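Local coordinates for protein obscurin (Homo sapiens, PDB 4C4K) that probably serves as a giant modular scaffold of the muscle sarcomere, built largely from immunoglobulin domains and carrying serine/threonine kinase activity, at residues L24-V29 with V36-D41; P32-S37 with D58-T63; A49-A54 with L69-Q74; L62-L67 with V90-D95. All coordinates share one frame; numbering follows the deposited sequence. Where two conformers were deposited one is given.

How the contacts relate
All four contacts lie in one immunoglobulin I-set domain and are spread along the sandwich: contact 2 toward one end, contact 1 near the middle, contacts 3 and 4 on the opposite side of the centre from contact 2. Contacts 1 and 2, with centres about 6 Å apart, share V36 and S37 and touch the same ethanediol, which W38 and R61 hold between them. Contacts 3 and 4, with centres about 5 Å apart, are connected by probable backbone hydrogen bonds from L65 N to R50 O and from G73 N to L92 O. Strand 59-64 runs from contact 2 to contact 4, whose centres are about 18 Å apart. Contact 1 is joined to contact 3 by a probable hydrogen bond of 3.2 Å from K40 NZ to G70 O.

Contact 1: L24-V29 with V36-D41. With EDO (1,2-ethanediol), chain F.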
# COMPACT_ATOMS: atom_id res chain seq x y z
N LEU A 24 -7.23 -8.11 9.01
CA LEU A 24 -6.49 -7.10 8.27
C LEU A 24 -7.31 -5.83 8.36
O LEU A 24 -8.52 -5.86 8.11
CB LEU A 24 -6.36 -7.56 6.79
CG LEU A 24 -5.19 -8.55 6.42
CD1 LEU A 24 -5.20 -9.84 7.23
CD2 LEU A 24 -5.21 -8.89 4.96
N SER A 25 -6.68 -4.72 8.75
CA SER A 25 -7.40 -3.46 8.88
C SER A 25 -6.55 -2.25 8.53
O SER A 25 -5.31 -2.31 8.59
CB SER A 25 -7.96 -3.29 10.29
OG SER A 25 -6.89 -3.11 11.20
N CYS A 26 -7.23 -1.16 8.18
CA CYS A 26 -6.62 0.14 7.93
C CYS A 26 -7.63 1.27 8.04
O CYS A 26 -8.83 1.05 7.94
CB CYS A 26 -5.88 0.18 6.60
SG CYS A 26 -6.87 -0.36 5.22
N GLN A 27 -7.12 2.47 8.24
CA GLN A 27 -7.90 3.67 8.39
C GLN A 27 -7.71 4.49 7.14
O GLN A 27 -6.58 4.81 6.76
CB GLN A 27 -7.43 4.43 9.63
CG GLN A 27 -8.41 5.51 10.02
CD GLN A 27 -8.12 6.08 11.38
OE1 GLN A 27 -7.02 5.94 11.93
NE2 GLN A 27 -9.11 6.74 11.94
N ILE A 28 -8.83 4.78 6.45
CA ILE A 28 -8.82 5.48 5.16
C ILE A 28 -9.82 6.65 5.18
O ILE A 28 -10.96 6.46 5.58
CB ILE A 28 -9.18 4.49 4.00
CG1 ILE A 28 -8.25 3.25 3.94
CG2 ILE A 28 -9.22 5.21 2.65
CD1 ILE A 28 -8.83 2.02 3.23
N VAL A 29 -9.42 7.82 4.63
CA VAL A 29 -10.29 9.00 4.52
C VAL A 29 -10.26 9.51 3.08
O VAL A 29 -9.29 9.25 2.37
CB VAL A 29 -9.96 10.14 5.54
CG1 VAL A 29 -10.33 9.74 6.98
CG2 VAL A 29 -8.51 10.61 5.43
N VAL A 36 -13.94 0.98 -0.87
CA VAL A 36 -12.75 0.23 -0.45
C VAL A 36 -12.89 -1.25 -0.79
O VAL A 36 -13.92 -1.85 -0.51
CB VAL A 36 -12.41 0.48 1.04
CG1 VAL A 36 -11.26 -0.40 1.54
CG2 VAL A 36 -12.14 1.97 1.31
N SER A 37 -11.85 -1.83 -1.36
CA SER A 37 -11.85 -3.24 -1.72
C SER A 37 -10.46 -3.85 -1.44
O SER A 37 -9.48 -3.12 -1.37
CB SER A 37 -12.24 -3.43 -3.19
OG SER A 37 -11.30 -2.78 -4.03
N TRP A 38 -10.40 -5.17 -1.36
CA TRP A 38 -9.18 -5.92 -1.10
C TRP A 38 -8.89 -6.83 -2.29
O TRP A 38 -9.81 -7.40 -2.88
CB TRP A 38 -9.32 -6.76 0.19
CG TRP A 38 -9.50 -5.92 1.43
CD1 TRP A 38 -10.67 -5.40 1.91
CD2 TRP A 38 -8.47 -5.50 2.34
NE1 TRP A 38 -10.43 -4.69 3.06
CE2 TRP A 38 -9.09 -4.73 3.35
CE3 TRP A 38 -7.08 -5.71 2.41
CZ2 TRP A 38 -8.38 -4.19 4.43
CZ3 TRP A 38 -6.37 -5.15 3.47
CH2 TRP A 38 -7.02 -4.41 4.47
N GLU A 39 -7.61 -6.97 -2.65
CA GLU A 39 -7.21 -7.82 -3.75
C GLU A 39 -6.08 -8.73 -3.33
O GLU A 39 -5.21 -8.32 -2.57
CB GLU A 39 -6.77 -6.99 -4.99
CG GLU A 39 -7.92 -6.26 -5.65
CD GLU A 39 -7.57 -5.18 -6.67
OE1 GLU A 39 -6.43 -5.20 -7.19
OE2 GLU A 39 -8.45 -4.34 -6.96
N LYS A 40 -6.09 -9.96 -3.84
CA LYS A 40 -5.03 -10.94 -3.66
C LYS A 40 -4.88 -11.65 -5.00
O LYS A 40 -5.89 -12.02 -5.59
CB LYS A 40 -5.34 -11.94 -2.54
CG LYS A 40 -4.08 -12.74 -2.22
CD LYS A 40 -4.31 -13.78 -1.18
CE LYS A 40 -3.21 -14.81 -1.19
NZ LYS A 40 -3.54 -15.94 -2.09
N ASP A 41 -3.63 -11.80 -5.49
CA ASP A 41 -3.31 -12.39 -6.80
C ASP A 41 -4.03 -11.61 -7.93
O ASP A 41 -4.56 -12.22 -8.87
CB ASP A 41 -3.59 -13.92 -6.83
CG ASP A 41 -2.92 -14.69 -5.70
OD1 ASP A 41 -1.73 -14.42 -5.42
OD2 ASP A 41 -3.60 -15.56 -5.08
C1 EDO F . -15.12 -3.04 3.67
O1 EDO F . -15.81 -2.30 2.68
C2 EDO F . -13.66 -3.22 3.21
O2 EDO F . -12.97 -3.93 4.21
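Apolar core packing between the two sheets of the immunoglobulin sandwich is what W38 makes with L24 and C26, and I28 with V36, where strands 24-29 and 36-40 face each other with axes 10.6 Å apart at 140°. The far corner of the indole does most of the touching: its CH2 lies 4.0 Å from CB of L24 and 4.1 Å from SG of C26. The sulfur stands 5.0 Å from the centroid of the six-membered ring and 53° off its normal, an oblique sulfur-aromatic contact. Because W38 CG is anti to its own carbonyl carbon (chi1 -64°), the indole is carried in toward strand 24-29. Its pyrrole side ends at the ethanediol of chain F, where NE1 gives a hydrogen bond of 2.9 Å to O2; that hydroxyl in turn donates a hydrogen bond to R61 O. Further along, I28 and V36 meet tip to tip, with CD1 of I28 3.8 Å from both CG1 and CG2 of V36. C77 of strand 73-80 and L62 of strand 59-64 close in beside C26 and W38. With only an alanine at W38, a gap is likely to open beside L24 and C26, and the ethanediol would lose its indole donor. Across this interface cohesion is therefore apolar, and the one polar atom of the indole is satisfied by a molecule that probably came from the crystallisation liquor.

Contact 2: P32-S37 with D58-T63. With EDO (1,2-ethanediol), chain G; EDO (1,2-ethanediol), chain F.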
# COMPACT_ATOMS: atom_id res chain seq x y z
N PRO A 32 -15.41 12.60 -1.94
CA PRO A 32 -16.42 11.74 -1.26
C PRO A 32 -15.84 10.48 -0.60
O PRO A 32 -14.70 10.10 -0.88
CB PRO A 32 -17.36 11.33 -2.42
CG PRO A 32 -17.16 12.39 -3.46
CD PRO A 32 -15.68 12.68 -3.38
N THR A 33 -16.61 9.86 0.31
CA THR A 33 -16.19 8.65 1.02
C THR A 33 -15.79 7.57 0.01
O THR A 33 -16.56 7.28 -0.91
CB THR A 33 -17.27 8.17 2.02
OG1 THR A 33 -17.49 9.22 2.95
CG2 THR A 33 -16.84 6.94 2.77
N PRO A 34 -14.55 7.03 0.11
CA PRO A 34 -14.09 6.11 -0.94
C PRO A 34 -14.68 4.72 -0.85
O PRO A 34 -14.99 4.25 0.24
CB PRO A 34 -12.57 6.04 -0.72
CG PRO A 34 -12.37 6.38 0.73
CD PRO A 34 -13.47 7.34 1.08
N GLN A 35 -14.79 4.05 -2.01
CA GLN A 35 -15.18 2.66 -2.16
C GLN A 35 -13.89 1.89 -1.84
O GLN A 35 -12.84 2.16 -2.45
CB GLN A 35 -15.62 2.41 -3.61
CG GLN A 35 -16.14 1.00 -3.89
CD GLN A 35 -16.59 0.81 -5.33
OE1 GLN A 35 -17.19 1.69 -5.95
NE2 GLN A 35 -16.33 -0.37 -5.88
N VAL A 36 -13.94 0.98 -0.87
CA VAL A 36 -12.75 0.23 -0.45
C VAL A 36 -12.89 -1.25 -0.79
O VAL A 36 -13.92 -1.85 -0.51
CB VAL A 36 -12.41 0.48 1.04
CG1 VAL A 36 -11.26 -0.40 1.54
CG2 VAL A 36 -12.14 1.97 1.31
N SER A 37 -11.85 -1.83 -1.36
CA SER A 37 -11.85 -3.24 -1.72
C SER A 37 -10.46 -3.85 -1.44
O SER A 37 -9.48 -3.12 -1.37
CB SER A 37 -12.24 -3.43 -3.19
OG SER A 37 -11.30 -2.78 -4.03
N ASP A 58 -14.20 5.43 9.27
CA ASP A 58 -13.01 5.40 8.39
C ASP A 58 -12.14 4.12 8.57
O ASP A 58 -11.04 4.05 8.03
CB ASP A 58 -12.14 6.67 8.63
CG ASP A 58 -11.71 6.89 10.08
OD1 ASP A 58 -11.70 5.92 10.87
OD2 ASP A 58 -11.30 8.03 10.41
N LEU A 59 -12.59 3.14 9.37
CA LEU A 59 -11.80 1.92 9.59
C LEU A 59 -12.45 0.79 8.79
O LEU A 59 -13.67 0.61 8.85
CB LEU A 59 -11.64 1.63 11.11
CG LEU A 59 -10.81 0.38 11.59
CD1 LEU A 59 -9.32 0.49 11.21
CD2 LEU A 59 -10.88 0.22 13.12
N TYR A 60 -11.64 0.12 7.96
CA TYR A 60 -12.05 -0.95 7.03
C TYR A 60 -11.33 -2.24 7.38
O TYR A 60 -10.13 -2.24 7.62
CB TYR A 60 -11.75 -0.54 5.59
CG TYR A 60 -12.49 0.71 5.17
CD1 TYR A 60 -12.01 1.97 5.53
CD2 TYR A 60 -13.66 0.64 4.43
CE1 TYR A 60 -12.68 3.13 5.13
CE2 TYR A 60 -14.34 1.79 4.03
CZ TYR A 60 -13.85 3.04 4.41
OH TYR A 60 -14.50 4.19 4.03
N ARG A 61 -12.07 -3.34 7.37
CA ARG A 61 -11.57 -4.63 7.81
C ARG A 61 -11.85 -5.76 6.82
O ARG A 61 -12.92 -5.83 6.19
CB ARG A 61 -12.20 -4.95 9.18
CG ARG A 61 -11.68 -6.19 9.92
CD ARG A 61 -12.21 -6.28 11.36
NE ARG A 61 -11.92 -5.03 12.08
CZ ARG A 61 -10.73 -4.70 12.57
NH1 ARG A 61 -9.72 -5.56 12.54
NH2 ARG A 61 -10.55 -3.52 13.14
N LEU A 62 -10.87 -6.67 6.73
CA LEU A 62 -10.93 -7.97 6.08
C LEU A 62 -10.54 -9.01 7.13
O LEU A 62 -9.38 -9.05 7.54
CB LEU A 62 -10.01 -8.07 4.85
CG LEU A 62 -9.93 -9.50 4.21
CD1 LEU A 62 -11.34 -10.06 3.87
CD2 LEU A 62 -9.02 -9.49 3.00
N THR A 63 -11.50 -9.86 7.55
CA THR A 63 -11.20 -10.93 8.50
C THR A 63 -11.20 -12.23 7.73
O THR A 63 -12.12 -12.47 6.96
CB THR A 63 -12.21 -10.96 9.66
OG1 THR A 63 -12.11 -9.73 10.37
CG2 THR A 63 -11.96 -12.12 10.63
C1 EDO G . -14.83 -2.68 11.17
O1 EDO G . -14.65 -4.02 11.58
C2 EDO G . -13.51 -1.98 11.43
O2 EDO G . -13.16 -2.16 12.81
C1 EDO F . -15.12 -3.04 3.67
O1 EDO F . -15.81 -2.30 2.68
C2 EDO F . -13.66 -3.22 3.21
O2 EDO F . -12.97 -3.93 4.21
O HOH W 1 -16.85 3.23 1.73
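Y60 meets V36 and T33 from strand 59-64, and the way into it begins at D58, whose backbone pairs with I28 of strand 22-31. L59 follows, with CD2 3.3 Å from O2 of the ethanediol of chain G. At Y60 the ring comes across V36: CG2 of V36 sits over one face, 3.6 Å from the centroid and 16° off the normal, a clear CH-pi contact whose closest pair is V36 CG2 to Y60 CE2 at 3.5 Å. With V36 CG1 anti to the backbone N (chi1 174°), CG2 is placed over the ring, while CB and CG1 lie against its CD2 side. The phenol oxygen reaches beyond, with Y60 OH 3.8 Å from T33 CG2, and a water lying in the ring plane bonds to P34 O at 2.6 Å and only weakly to that hydroxyl. A leucine at Y60 would probably lose the flat face that V36 rests on and leave the water without its hydroxyl partner. R61 comes next, its side chain bent at chi3 and curled round the chain G ethanediol, with NE donating to O1 at 3.0 Å and NH2 to O2 at 3.0 Å. L62 then turns to Y75 and L53. Such facing of aromatic and aliphatic side chains packs the two sheets of the immunoglobulin beta sandwich together, here toward one end, beside the core.

Contact 3: A49-A54 with L69-Q74. With EDO (1,2-ethanediol), chain I.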
# COMPACT_ATOMS: atom_id res chain seq x y z
N ALA A 49 -18.15 -17.35 3.42
CA ALA A 49 -18.06 -18.02 4.71
C ALA A 49 -16.73 -17.74 5.46
O ALA A 49 -16.72 -17.60 6.68
CB ALA A 49 -18.27 -19.52 4.51
N ARG A 50 -15.62 -17.65 4.72
CA ARG A 50 -14.32 -17.46 5.36
C ARG A 50 -13.76 -16.06 5.25
O ARG A 50 -12.79 -15.76 5.93
CB ARG A 50 -13.30 -18.46 4.81
CG ARG A 50 -13.64 -19.94 4.96
CD ARG A 50 -12.39 -20.80 4.89
NE ARG A 50 -11.60 -20.59 3.67
CZ ARG A 50 -10.40 -20.02 3.63
NH1 ARG A 50 -9.85 -19.54 4.73
NH2 ARG A 50 -9.76 -19.89 2.48
N PHE A 51 -14.31 -15.20 4.38
CA PHE A 51 -13.82 -13.83 4.14
C PHE A 51 -14.88 -12.86 4.54
O PHE A 51 -15.98 -12.86 3.96
CB PHE A 51 -13.41 -13.66 2.66
CG PHE A 51 -12.22 -14.52 2.31
CD1 PHE A 51 -12.39 -15.84 1.92
CD2 PHE A 51 -10.93 -14.01 2.40
CE1 PHE A 51 -11.28 -16.66 1.65
CE2 PHE A 51 -9.82 -14.81 2.11
CZ PHE A 51 -10.00 -16.14 1.75
N ARG A 52 -14.59 -12.06 5.58
CA ARG A 52 -15.57 -11.11 6.11
C ARG A 52 -15.10 -9.69 5.96
O ARG A 52 -14.04 -9.35 6.46
CB ARG A 52 -15.89 -11.42 7.58
CG ARG A 52 -16.14 -12.89 7.85
CD ARG A 52 -17.39 -13.38 7.15
NE ARG A 52 -17.74 -14.74 7.55
CZ ARG A 52 -18.21 -15.07 8.75
NH1 ARG A 52 -18.37 -14.15 9.69
NH2 ARG A 52 -18.50 -16.33 9.02
N LEU A 53 -15.90 -8.87 5.30
CA LEU A 53 -15.59 -7.47 5.06
C LEU A 53 -16.50 -6.59 5.89
O LEU A 53 -17.70 -6.86 6.00
CB LEU A 53 -15.75 -7.14 3.57
CG LEU A 53 -14.79 -7.86 2.64
CD1 LEU A 53 -15.39 -7.97 1.25
CD2 LEU A 53 -13.49 -7.12 2.54
N ALA A 54 -15.92 -5.54 6.50
CA ALA A 54 -16.70 -4.64 7.34
C ALA A 54 -16.07 -3.26 7.37
O ALA A 54 -14.88 -3.10 7.08
CB ALA A 54 -16.85 -5.20 8.75
N LEU A 69 -3.16 -22.70 4.14
CA LEU A 69 -1.85 -22.32 3.61
C LEU A 69 -1.96 -21.41 2.36
O LEU A 69 -1.22 -20.45 2.26
CB LEU A 69 -0.99 -23.55 3.34
CG LEU A 69 -0.54 -24.36 4.56
CD1 LEU A 69 0.09 -25.68 4.13
CD2 LEU A 69 0.43 -23.58 5.44
N GLY A 70 -2.95 -21.69 1.51
CA GLY A 70 -3.26 -20.95 0.28
C GLY A 70 -3.67 -19.50 0.49
O GLY A 70 -3.64 -18.72 -0.46
N ASP A 71 -4.04 -19.13 1.74
CA ASP A 71 -4.41 -17.76 2.11
C ASP A 71 -3.16 -16.89 2.27
O ASP A 71 -3.28 -15.67 2.35
CB ASP A 71 -5.24 -17.73 3.41
CG ASP A 71 -6.59 -18.44 3.31
OD1 ASP A 71 -7.18 -18.47 2.19
OD2 ASP A 71 -7.06 -18.94 4.35
N SER A 72 -1.96 -17.51 2.33
CA SER A 72 -0.71 -16.76 2.45
C SER A 72 -0.48 -15.90 1.23
O SER A 72 -0.86 -16.28 0.13
CB SER A 72 0.49 -17.70 2.60
OG SER A 72 0.39 -18.47 3.78
N GLY A 73 0.19 -14.77 1.44
CA GLY A 73 0.56 -13.90 0.34
C GLY A 73 0.32 -12.44 0.62
O GLY A 73 0.22 -12.03 1.78
N GLN A 74 0.24 -11.66 -0.44
CA GLN A 74 0.09 -10.23 -0.34
C GLN A 74 -1.34 -9.81 -0.60
O GLN A 74 -1.92 -10.17 -1.62
CB GLN A 74 1.06 -9.55 -1.34
CG GLN A 74 1.18 -8.06 -1.12
CD GLN A 74 1.91 -7.41 -2.25
OE1 GLN A 74 1.30 -7.02 -3.24
NE2 GLN A 74 3.22 -7.32 -2.14
C1 EDO I . -13.97 -19.30 1.11
O1 EDO I . -14.02 -20.70 0.85
C2 EDO I . -15.39 -18.82 1.54
O2 EDO I . -15.37 -17.42 1.82
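The charged interaction is a two-pronged salt bridge between R50 and D71. The guanidinium meets the carboxylate end-on, NH1 donating to OD2 at 2.9 Å and NH2 to OD1 at 3.0 Å, the latter nearly straight at 172° and on the syn lone pair. The two planes lie 21° apart, so the groups are almost coplanar, and D71 OD2 also takes the backbone N-H of A68, which should help fix the carboxylate's rotation. R50 NH1 has a second acceptor in L65 O. The van der Waals part falls to F51: its CZ comes 3.7 Å from D71 OD1 at the ring edge, and its CE1 lies 3.7 Å above the plane of the R50 guanidinium, so the ring flanks the ion pair. Backbone-directed bonds shape the second segment, where L69 O accepts from both the backbone N and OG of S72, closing the short 3-10 turn. D71 O receives the hydroxyl of Y75, the tyrosine corner common in immunoglobulin-type domains. The salt bridge thus ties the residue just before strand 51-56, the edge strand of one sheet, to the turn that leads into strand 73-80 of the other, while I64 of strand 59-64 packs against R50, F51 and D71.

Contact 4: L62-L67 with V90-D95; sequences LTILDL and VGLQVD. With EDO (1,2-ethanediol), chain H.
At one end of the immunoglobulin sandwich, I64 and L67, where strand 59-64 runs out, close over L92 and V94, which finish strand 84-92 and the tail after it. CD2 of L92 is the shared point: it lies 3.9 Å from CD1 of I64, the two side chains meeting tip to tip, and 4.0 Å from CD2 of L67, which crosses it obliquely. L92 keeps CG anti to its backbone N (chi1 179°), stretching the leucine across the gap between the sheets to reach both. A looser touch follows between CB of L67 and CG2 of V94, at 4.2 Å. Y75 of strand 73-80 and A22 of strand 22-31 fill in around I64, L67 and L92. The polar groups of the tail find partners nearby: NE2 of Q93 donates to V94 O at 3.0 Å from above the carbonyl plane, S72 OG pairs with V94 N, and D95 N reaches O2 of the chain H ethanediol, although D95 is poorly ordered. G91 N and V90 face an acidic side chain of another protein chain. Between the two segments, then, only aliphatic methyl and methylene groups meet, so their hold rests on shape and burial.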
# COMPACT_ATOMS: atom_id res chain seq x y z
N LEU A 62 -10.87 -6.67 6.73
CA LEU A 62 -10.93 -7.97 6.08
C LEU A 62 -10.54 -9.01 7.13
O LEU A 62 -9.38 -9.05 7.54
CB LEU A 62 -10.01 -8.07 4.85
CG LEU A 62 -9.93 -9.50 4.21
CD1 LEU A 62 -11.34 -10.06 3.87
CD2 LEU A 62 -9.02 -9.49 3.00
N THR A 63 -11.50 -9.86 7.55
CA THR A 63 -11.20 -10.93 8.50
C THR A 63 -11.20 -12.23 7.73
O THR A 63 -12.12 -12.47 6.96
CB THR A 63 -12.21 -10.96 9.66
OG1 THR A 63 -12.11 -9.73 10.37
CG2 THR A 63 -11.96 -12.12 10.63
N ILE A 64 -10.20 -13.07 7.95
CA ILE A 64 -10.11 -14.38 7.28
C ILE A 64 -10.26 -15.44 8.33
O ILE A 64 -9.45 -15.48 9.26
CB ILE A 64 -8.79 -14.53 6.45
CG1 ILE A 64 -8.62 -13.31 5.51
CG2 ILE A 64 -8.78 -15.85 5.65
CD1 ILE A 64 -7.20 -13.12 4.85
N LEU A 65 -11.26 -16.33 8.18
CA LEU A 65 -11.54 -17.36 9.14
C LEU A 65 -11.01 -18.70 8.65
O LEU A 65 -10.96 -18.94 7.44
CB LEU A 65 -13.04 -17.46 9.41
CG LEU A 65 -13.75 -16.18 9.93
CD1 LEU A 65 -15.23 -16.48 10.20
CD2 LEU A 65 -13.12 -15.68 11.24
N ASP A 66 -10.64 -19.57 9.59
CA ASP A 66 -10.18 -20.92 9.29
C ASP A 66 -9.06 -20.94 8.25
O ASP A 66 -9.18 -21.58 7.21
CB ASP A 66 -11.37 -21.81 8.87
CG ASP A 66 -11.16 -23.27 9.17
OD1 ASP A 66 -10.24 -23.59 9.97
OD2 ASP A 66 -11.93 -24.11 8.63
N LEU A 67 -8.00 -20.17 8.51
CA LEU A 67 -6.83 -20.01 7.63
C LEU A 67 -6.33 -21.29 7.00
O LEU A 67 -6.20 -22.30 7.68
CB LEU A 67 -5.66 -19.38 8.41
CG LEU A 67 -5.83 -17.95 8.90
CD1 LEU A 67 -4.76 -17.61 9.89
CD2 LEU A 67 -5.85 -16.97 7.72
N VAL A 90 -0.23 -5.50 2.37
CA VAL A 90 0.17 -6.15 3.63
C VAL A 90 0.29 -7.64 3.32
O VAL A 90 -0.48 -8.18 2.52
CB VAL A 90 -0.84 -5.83 4.79
CG1 VAL A 90 -2.21 -6.48 4.56
CG2 VAL A 90 -0.25 -6.21 6.16
N GLY A 91 1.28 -8.27 3.94
CA GLY A 91 1.56 -9.70 3.79
C GLY A 91 0.94 -10.50 4.92
O GLY A 91 0.78 -10.01 6.05
N LEU A 92 0.57 -11.73 4.61
CA LEU A 92 0.03 -12.70 5.55
C LEU A 92 0.74 -14.00 5.27
O LEU A 92 0.81 -14.43 4.12
CB LEU A 92 -1.51 -12.87 5.39
CG LEU A 92 -2.17 -13.90 6.36
CD1 LEU A 92 -2.25 -13.37 7.77
CD2 LEU A 92 -3.57 -14.27 5.90
N GLN A 93 1.34 -14.56 6.31
CA GLN A 93 2.00 -15.86 6.22
C GLN A 93 1.30 -16.78 7.18
O GLN A 93 1.23 -16.49 8.37
CB GLN A 93 3.51 -15.78 6.51
CG GLN A 93 4.26 -17.13 6.45
CD GLN A 93 4.26 -17.78 5.08
OE1 GLN A 93 5.04 -17.41 4.19
NE2 GLN A 93 3.41 -18.78 4.89
N VAL A 94 0.70 -17.83 6.67
CA VAL A 94 0.07 -18.81 7.53
C VAL A 94 1.02 -20.00 7.67
O VAL A 94 1.64 -20.39 6.68
CB VAL A 94 -1.46 -19.11 7.31
CG1 VAL A 94 -2.07 -18.30 6.17
CG2 VAL A 94 -1.80 -20.60 7.20
N ASP A 95 1.23 -20.46 8.92
CA ASP A 95 2.14 -21.57 9.24
C ASP A 95 1.37 -22.83 9.61
O ASP A 95 0.62 -23.35 8.80
CB ASP A 95 3.08 -21.17 10.40
CG ASP A 95 3.97 -19.97 10.12
OD1 ASP A 95 4.67 -19.97 9.07
OD2 ASP A 95 4.00 -19.05 10.96
C1 EDO H . 0.07 -18.22 12.91
O1 EDO H . -1.30 -18.42 13.20
C2 EDO H . 0.24 -18.23 11.39
O2 EDO H . -0.35 -19.41 10.86